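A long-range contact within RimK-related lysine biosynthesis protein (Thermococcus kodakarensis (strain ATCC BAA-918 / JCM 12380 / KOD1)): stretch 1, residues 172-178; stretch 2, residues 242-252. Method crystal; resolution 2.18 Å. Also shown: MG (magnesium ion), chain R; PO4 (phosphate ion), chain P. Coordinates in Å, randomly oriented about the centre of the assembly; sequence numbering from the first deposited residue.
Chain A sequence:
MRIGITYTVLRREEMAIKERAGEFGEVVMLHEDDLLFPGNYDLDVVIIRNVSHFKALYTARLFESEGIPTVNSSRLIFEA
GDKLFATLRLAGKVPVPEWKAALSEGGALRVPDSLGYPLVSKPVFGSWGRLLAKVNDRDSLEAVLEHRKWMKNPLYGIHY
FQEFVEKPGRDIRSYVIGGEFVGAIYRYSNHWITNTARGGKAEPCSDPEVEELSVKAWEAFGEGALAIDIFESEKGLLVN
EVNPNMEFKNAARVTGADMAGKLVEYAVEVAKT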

ATOM      1  N   ILE A 172       6.187 -50.411  35.770  1.00 43.31           N
ATOM      2  CA  ILE A 172       4.824 -50.794  35.389  1.00 42.84           C
ATOM      3  C   ILE A 172       4.368 -49.887  34.271  1.00 40.58           C
ATOM      4  O   ILE A 172       4.604 -48.689  34.301  1.00 39.61           O
ATOM      5  CB  ILE A 172       3.855 -50.680  36.591  1.00 43.90           C
ATOM      6  CG1 ILE A 172       4.191 -51.750  37.634  1.00 43.82           C
ATOM      7  CG2 ILE A 172       2.389 -50.793  36.148  1.00 43.88           C
ATOM      8  CD1 ILE A 172       3.732 -51.377  39.034  1.00 45.42           C
ATOM      9  N   ARG A 173       3.735 -50.484  33.276  1.00 41.31           N
ATOM     10  CA  ARG A 173       3.164 -49.751  32.179  1.00 40.91           C
ATOM     11  C   ARG A 173       1.684 -50.092  32.090  1.00 39.91           C
ATOM     12  O   ARG A 173       1.339 -51.233  31.826  1.00 38.35           O
ATOM     13  CB  ARG A 173       3.891 -50.144  30.900  1.00 43.15           C
ATOM     14  CG  ARG A 173       3.192 -49.704  29.638  1.00 47.78           C
ATOM     15  CD  ARG A 173       3.075 -48.190  29.561  1.00 51.12           C
ATOM     16  NE  ARG A 173       3.217 -47.811  28.164  1.00 58.47           N
ATOM     17  CZ  ARG A 173       4.156 -47.036  27.639  1.00 56.53           C
ATOM     18  NH1 ARG A 173       5.087 -46.434  28.367  1.00 53.67           N
ATOM     19  NH2 ARG A 173       4.109 -46.822  26.337  1.00 64.97           N
ATOM     20  N   SER A 174       0.821 -49.100  32.301  1.00 39.20           N
ATOM     21  CA  SER A 174      -0.621 -49.299  32.222  1.00 40.20           C
ATOM     22  C   SER A 174      -1.244 -48.427  31.140  1.00 39.92           C
ATOM     23  O   SER A 174      -0.615 -47.493  30.634  1.00 39.02           O
ATOM     24  CB  SER A 174      -1.282 -49.014  33.571  1.00 41.29           C
ATOM     25  OG  SER A 174      -1.120 -47.656  33.938  1.00 42.24           O
ATOM     26  N   TYR A 175      -2.486 -48.745  30.786  1.00 38.68           N
ATOM     27  CA  TYR A 175      -3.184 -48.083  29.697  1.00 37.53           C
ATOM     28  C   TYR A 175      -4.571 -47.691  30.158  1.00 39.47           C
ATOM     29  O   TYR A 175      -5.276 -48.507  30.741  1.00 39.49           O
ATOM     30  CB  TYR A 175      -3.264 -49.017  28.494  1.00 38.15           C
ATOM     31  CG  TYR A 175      -1.919 -49.376  27.921  1.00 38.34           C
ATOM     32  CD1 TYR A 175      -1.162 -50.420  28.461  1.00 37.88           C
ATOM     33  CD2 TYR A 175      -1.395 -48.668  26.847  1.00 38.00           C
ATOM     34  CE1 TYR A 175       0.079 -50.745  27.941  1.00 39.09           C
ATOM     35  CE2 TYR A 175      -0.153 -48.983  26.321  1.00 38.74           C
ATOM     36  CZ  TYR A 175       0.579 -50.014  26.869  1.00 38.00           C
ATOM     37  OH  TYR A 175       1.799 -50.309  26.333  1.00 39.63           O
ATOM     38  N   VAL A 176      -4.931 -46.432  29.918  1.00 40.85           N
ATOM     39  CA  VAL A 176      -6.240 -45.898  30.213  1.00 41.76           C
ATOM     40  C   VAL A 176      -6.709 -45.109  29.007  1.00 43.13           C
ATOM     41  O   VAL A 176      -6.044 -44.165  28.554  1.00 38.28           O
ATOM     42  CB  VAL A 176      -6.235 -44.981  31.449  1.00 43.74           C
ATOM     43  CG1 VAL A 176      -7.630 -44.419  31.717  1.00 44.37           C
ATOM     44  CG2 VAL A 176      -5.752 -45.746  32.672  1.00 44.08           C
ATOM     45  N   ILE A 177      -7.870 -45.510  28.496  1.00 44.63           N
ATOM     46  CA  ILE A 177      -8.433 -44.960  27.273  1.00 44.77           C
ATOM     47  C   ILE A 177      -9.832 -44.450  27.602  1.00 44.93           C
ATOM     48  O   ILE A 177     -10.701 -45.231  27.962  1.00 43.46           O
ATOM     49  CB  ILE A 177      -8.459 -46.021  26.161  1.00 44.99           C
ATOM     50  CG1 ILE A 177      -7.011 -46.407  25.817  1.00 44.95           C
ATOM     51  CG2 ILE A 177      -9.208 -45.494  24.940  1.00 45.89           C
ATOM     52  CD1 ILE A 177      -6.829 -47.394  24.677  1.00 45.22           C
ATOM     53  N   GLY A 178     -10.014 -43.132  27.529  1.00 45.41           N
ATOM     54  CA  GLY A 178     -11.302 -42.497  27.811  1.00 46.26           C
ATOM     55  C   GLY A 178     -11.818 -42.708  29.226  1.00 46.35           C
ATOM     56  O   GLY A 178     -13.023 -42.682  29.452  1.00 45.45           O
ATOM     57  N   VAL A 242       3.420 -39.984  31.571  1.00 40.09           N
ATOM     58  CA  VAL A 242       2.321 -40.419  30.704  1.00 41.14           C
ATOM     59  C   VAL A 242       2.770 -40.224  29.247  1.00 41.27           C
ATOM     60  O   VAL A 242       3.631 -39.395  28.984  1.00 42.72           O
ATOM     61  CB  VAL A 242       1.015 -39.652  31.014  1.00 42.86           C
ATOM     62  CG1 VAL A 242       0.567 -39.924  32.450  1.00 43.35           C
ATOM     63  CG2 VAL A 242       1.187 -38.156  30.809  1.00 42.88           C
ATOM     64  N   ASN A 243       2.205 -40.995  28.318  1.00 38.30           N
ATOM     65  CA  ASN A 243       2.651 -41.004  26.918  1.00 37.05           C
ATOM     66  C   ASN A 243       1.463 -40.953  25.964  1.00 37.65           C
ATOM     67  O   ASN A 243       0.633 -41.854  25.994  1.00 39.91           O
ATOM     68  CB  ASN A 243       3.433 -42.273  26.642  1.00 37.45           C
ATOM     69  CG  ASN A 243       4.729 -42.342  27.412  1.00 39.86           C
ATOM     70  OD1 ASN A 243       5.742 -41.758  27.001  1.00 39.86           O
ATOM     71  ND2 ASN A 243       4.723 -43.080  28.527  1.00 40.74           N
ATOM     72  N   PRO A 244       1.371 -39.909  25.119  1.00 37.40           N
ATOM     73  CA  PRO A 244       0.220 -39.731  24.227  1.00 37.75           C
ATOM     74  C   PRO A 244       0.270 -40.399  22.841  1.00 38.12           C
ATOM     75  O   PRO A 244      -0.682 -40.247  22.076  1.00 37.91           O
ATOM     76  CB  PRO A 244       0.149 -38.215  24.076  1.00 39.28           C
ATOM     77  CG  PRO A 244       1.569 -37.783  24.145  1.00 39.51           C
ATOM     78  CD  PRO A 244       2.270 -38.739  25.079  1.00 38.38           C
ATOM     79  N   ASN A 245       1.334 -41.113  22.497  1.00 39.63           N
ATOM     80  CA  ASN A 245       1.333 -41.931  21.268  1.00 43.49           C
ATOM     81  C   ASN A 245       1.733 -43.350  21.620  1.00 43.65           C
ATOM     82  O   ASN A 245       2.764 -43.853  21.190  1.00 44.53           O
ATOM     83  CB  ASN A 245       2.259 -41.358  20.181  1.00 46.98           C
ATOM     84  CG  ASN A 245       2.040 -42.012  18.795  1.00 52.95           C
ATOM     85  OD1 ASN A 245       1.103 -42.794  18.583  1.00 52.33           O
ATOM     86  ND2 ASN A 245       2.915 -41.681  17.846  1.00 55.16           N
ATOM     87  N   MET A 246       0.897 -43.978  22.428  1.00 43.93           N
ATOM     88  CA  MET A 246       1.185 -45.293  23.007  1.00 44.62           C
ATOM     89  C   MET A 246       1.669 -46.362  22.016  1.00 44.37           C
ATOM     90  O   MET A 246       1.076 -46.573  20.956  1.00 43.98           O
ATOM     91  CB  MET A 246      -0.060 -45.805  23.734  1.00 45.89           C
ATOM     92  CG  MET A 246      -1.302 -45.935  22.861  1.00 46.91           C
ATOM     93  SD  MET A 246      -2.729 -46.651  23.703  1.00 49.77           S
ATOM     94  CE  MET A 246      -2.905 -45.517  25.064  1.00 48.72           C
ATOM     95  N   GLU A 247       2.755 -47.036  22.363  1.00 43.88           N
ATOM     96  CA  GLU A 247       3.049 -48.329  21.760  1.00 46.27           C
ATOM     97  C   GLU A 247       2.498 -49.390  22.703  1.00 45.81           C
ATOM     98  O   GLU A 247       2.384 -49.162  23.917  1.00 46.07           O
ATOM     99  CB  GLU A 247       4.551 -48.507  21.494  1.00 49.22           C
ATOM    100  CG  GLU A 247       5.047 -47.822  20.215  1.00 50.20           C
ATOM    101  CD  GLU A 247       6.552 -47.941  20.034  1.00 51.13           C
ATOM    102  OE1 GLU A 247       7.282 -47.495  20.928  1.00 51.91           O
ATOM    103  OE2 GLU A 247       7.017 -48.472  19.002  1.00 52.92           O
ATOM    104  N   PHE A 248       2.121 -50.537  22.147  1.00 45.26           N
ATOM    105  CA  PHE A 248       1.436 -51.567  22.925  1.00 43.53           C
ATOM    106  C   PHE A 248       1.537 -52.998  22.398  1.00 44.77           C
ATOM    107  O   PHE A 248       0.899 -53.897  22.955  1.00 44.98           O
ATOM    108  CB  PHE A 248      -0.049 -51.182  23.090  1.00 43.17           C
ATOM    109  CG  PHE A 248      -0.773 -50.947  21.791  1.00 42.43           C
ATOM    110  CD1 PHE A 248      -1.253 -52.013  21.038  1.00 42.48           C
ATOM    111  CD2 PHE A 248      -0.998 -49.654  21.331  1.00 41.57           C
ATOM    112  CE1 PHE A 248      -1.919 -51.794  19.841  1.00 41.56           C
ATOM    113  CE2 PHE A 248      -1.670 -49.426  20.146  1.00 40.55           C
ATOM    114  CZ  PHE A 248      -2.130 -50.494  19.396  1.00 41.94           C
ATOM    115  N   LYS A 249       2.343 -53.237  21.363  1.00 44.99           N
ATOM    116  CA  LYS A 249       2.360 -54.553  20.745  1.00 46.95           C
ATOM    117  C   LYS A 249       2.801 -55.640  21.725  1.00 46.78           C
ATOM    118  O   LYS A 249       2.270 -56.751  21.682  1.00 46.95           O
ATOM    119  CB  LYS A 249       3.208 -54.586  19.467  1.00 49.22           C
ATOM    120  CG  LYS A 249       4.714 -54.497  19.664  1.00 52.02           C
ATOM    121  CD  LYS A 249       5.426 -54.505  18.320  1.00 53.07           C
ATOM    122  CE  LYS A 249       6.938 -54.513  18.483  1.00 56.43           C
ATOM    123  NZ  LYS A 249       7.453 -53.256  19.103  1.00 58.18           N
ATOM    124  N   ASN A 250       3.758 -55.330  22.597  1.00 46.19           N
ATOM    125  CA  ASN A 250       4.190 -56.303  23.603  1.00 46.16           C
ATOM    126  C   ASN A 250       3.153 -56.421  24.715  1.00 45.71           C
ATOM    127  O   ASN A 250       2.895 -57.522  25.210  1.00 45.11           O
ATOM    128  CB  ASN A 250       5.567 -55.956  24.186  1.00 46.11           C
ATOM    129  CG  ASN A 250       6.661 -55.932  23.127  1.00 46.84           C
ATOM    130  OD1 ASN A 250       6.945 -56.946  22.469  1.00 45.43           O
ATOM    131  ND2 ASN A 250       7.282 -54.779  22.957  1.00 46.43           N
ATOM    132  N   ALA A 251       2.545 -55.290  25.081  1.00 45.23           N
ATOM    133  CA  ALA A 251       1.537 -55.265  26.152  1.00 46.19           C
ATOM    134  C   ALA A 251       0.264 -56.020  25.763  1.00 46.28           C
ATOM    135  O   ALA A 251      -0.290 -56.766  26.570  1.00 46.05           O
ATOM    136  CB  ALA A 251       1.205 -53.839  26.546  1.00 44.08           C
ATOM    137  N   ALA A 252      -0.191 -55.820  24.530  1.00 46.82           N
ATOM    138  CA  ALA A 252      -1.350 -56.546  24.010  1.00 46.82           C
ATOM    139  C   ALA A 252      -1.036 -58.036  23.875  1.00 47.51           C
ATOM    140  O   ALA A 252      -1.856 -58.874  24.234  1.00 46.77           O
ATOM    141  CB  ALA A 252      -1.788 -55.976  22.673  1.00 46.77           C
TER
HETATM  142 MG    MG R 304       7.687 -41.734  27.534  1.00 42.03          MG
HETATM  143  P   PO4 P 302       7.981 -44.620  26.707  1.00 39.49           P
HETATM  144  O1  PO4 P 302       8.108 -45.045  28.151  1.00 40.05           O
HETATM  145  O2  PO4 P 302       8.909 -45.422  25.805  1.00 43.35           O
HETATM  146  O3  PO4 P 302       6.553 -44.857  26.283  1.00 43.04           O
HETATM  147  O4  PO4 P 302       8.353 -43.176  26.552  1.00 44.32           O
HETATM  148  O   HOH W   1       7.784 -40.011  26.157  1.00 45.03           O

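The contact joins a β-strand, residues 172-177, to a segment that leaves its own strand after Asn243, runs through a loop and enters a helix at Lys249. At least 69 residues of sequence separate any two residues that touch, and 336 Å² of surface is buried, summed over both sides. From Arg173 to Tyr175 the strand alternates: Arg173 and Tyr175 direct their CA-to-CB bonds toward the second stretch, whereas that of Ser174 points away. Tyr175 alone gives 92 Å² to the contact and Arg173 a further 55 Å², so these two side chains carry most of the strand's share.

A single direct hydrogen bond crosses between the stretches. The Tyr175 OH donates to the backbone oxygen of Glu247, with OH and O 2.7 Å apart, and the acceptor lies at the edge of the ring, near its plane, where a phenolic proton can reach it. The CA atoms of Tyr175 and Met246 are 8.5 Å apart, and the long tyrosine side chain spans the space between the backbones. With chi1 at -63° (m) the ring extends toward the second stretch, and its terminal hydroxyl reaches the carbonyl while its carbons pack against apolar atoms. The acceptor belongs to the loop just before Phe248, the N-cap residue of the helix, so the bond ties the strand to the approach to that helix. Within the strand, Arg173 NE makes a weak hydrogen bond to the same hydroxyl, at 3.4 Å from NE to Tyr175 OH.

Apolar packing along the Tyr175 ring accompanies this bond. Ala251 CB comes within 3.6 Å of Tyr175 CE1, and its short side chain accommodates the close approach of helix and ring. Phe248 meets the tyrosine near its backbone, with CA 3.7 Å from Tyr175 OH and CB 3.9 Å from Tyr175 CE2; the end of its side chain leads away. Met246 has its CE 3.9 Å from Tyr175 CD2, at the ring edge; its SD, 5.2 Å from the Tyr175 ring centroid, is also at the edge. The same methyl, Met246 CE, lies 4.3 Å from Ile177 CG1. The CA-to-CB bond of Ile177 points sideways to the second stretch, but the end of its side chain comes nearer, and the methionine methyl meets both the aromatic and the aliphatic residue. All of these side chains are buried.

The polar end of the contact is organised around bound ions. Arg173 NH1 donates to phosphate O3 at 3.0 Å and Arg173 NH2 to the same O3 at 3.1 Å, the guanidinium meeting this oxygen with its edge; the position of NH2 is less certain, so the NH1 bond is the firmer. From the other stretch, Asn243 OD1 binds the magnesium ion MG at 2.0 Å, and phosphate O4 binds MG at 1.9 Å. The phosphate thus links the arginine to the metal held by the asparagine. This anion, probably from the crystallisation liquor, suits both the guanidinium and the magnesium ion, to which Asn243 adds a neutral amide oxygen. Directly, Arg173 NH1 and Asn243 ND2 approach to 3.4 Å, but both are donors and no hydrogen bond forms.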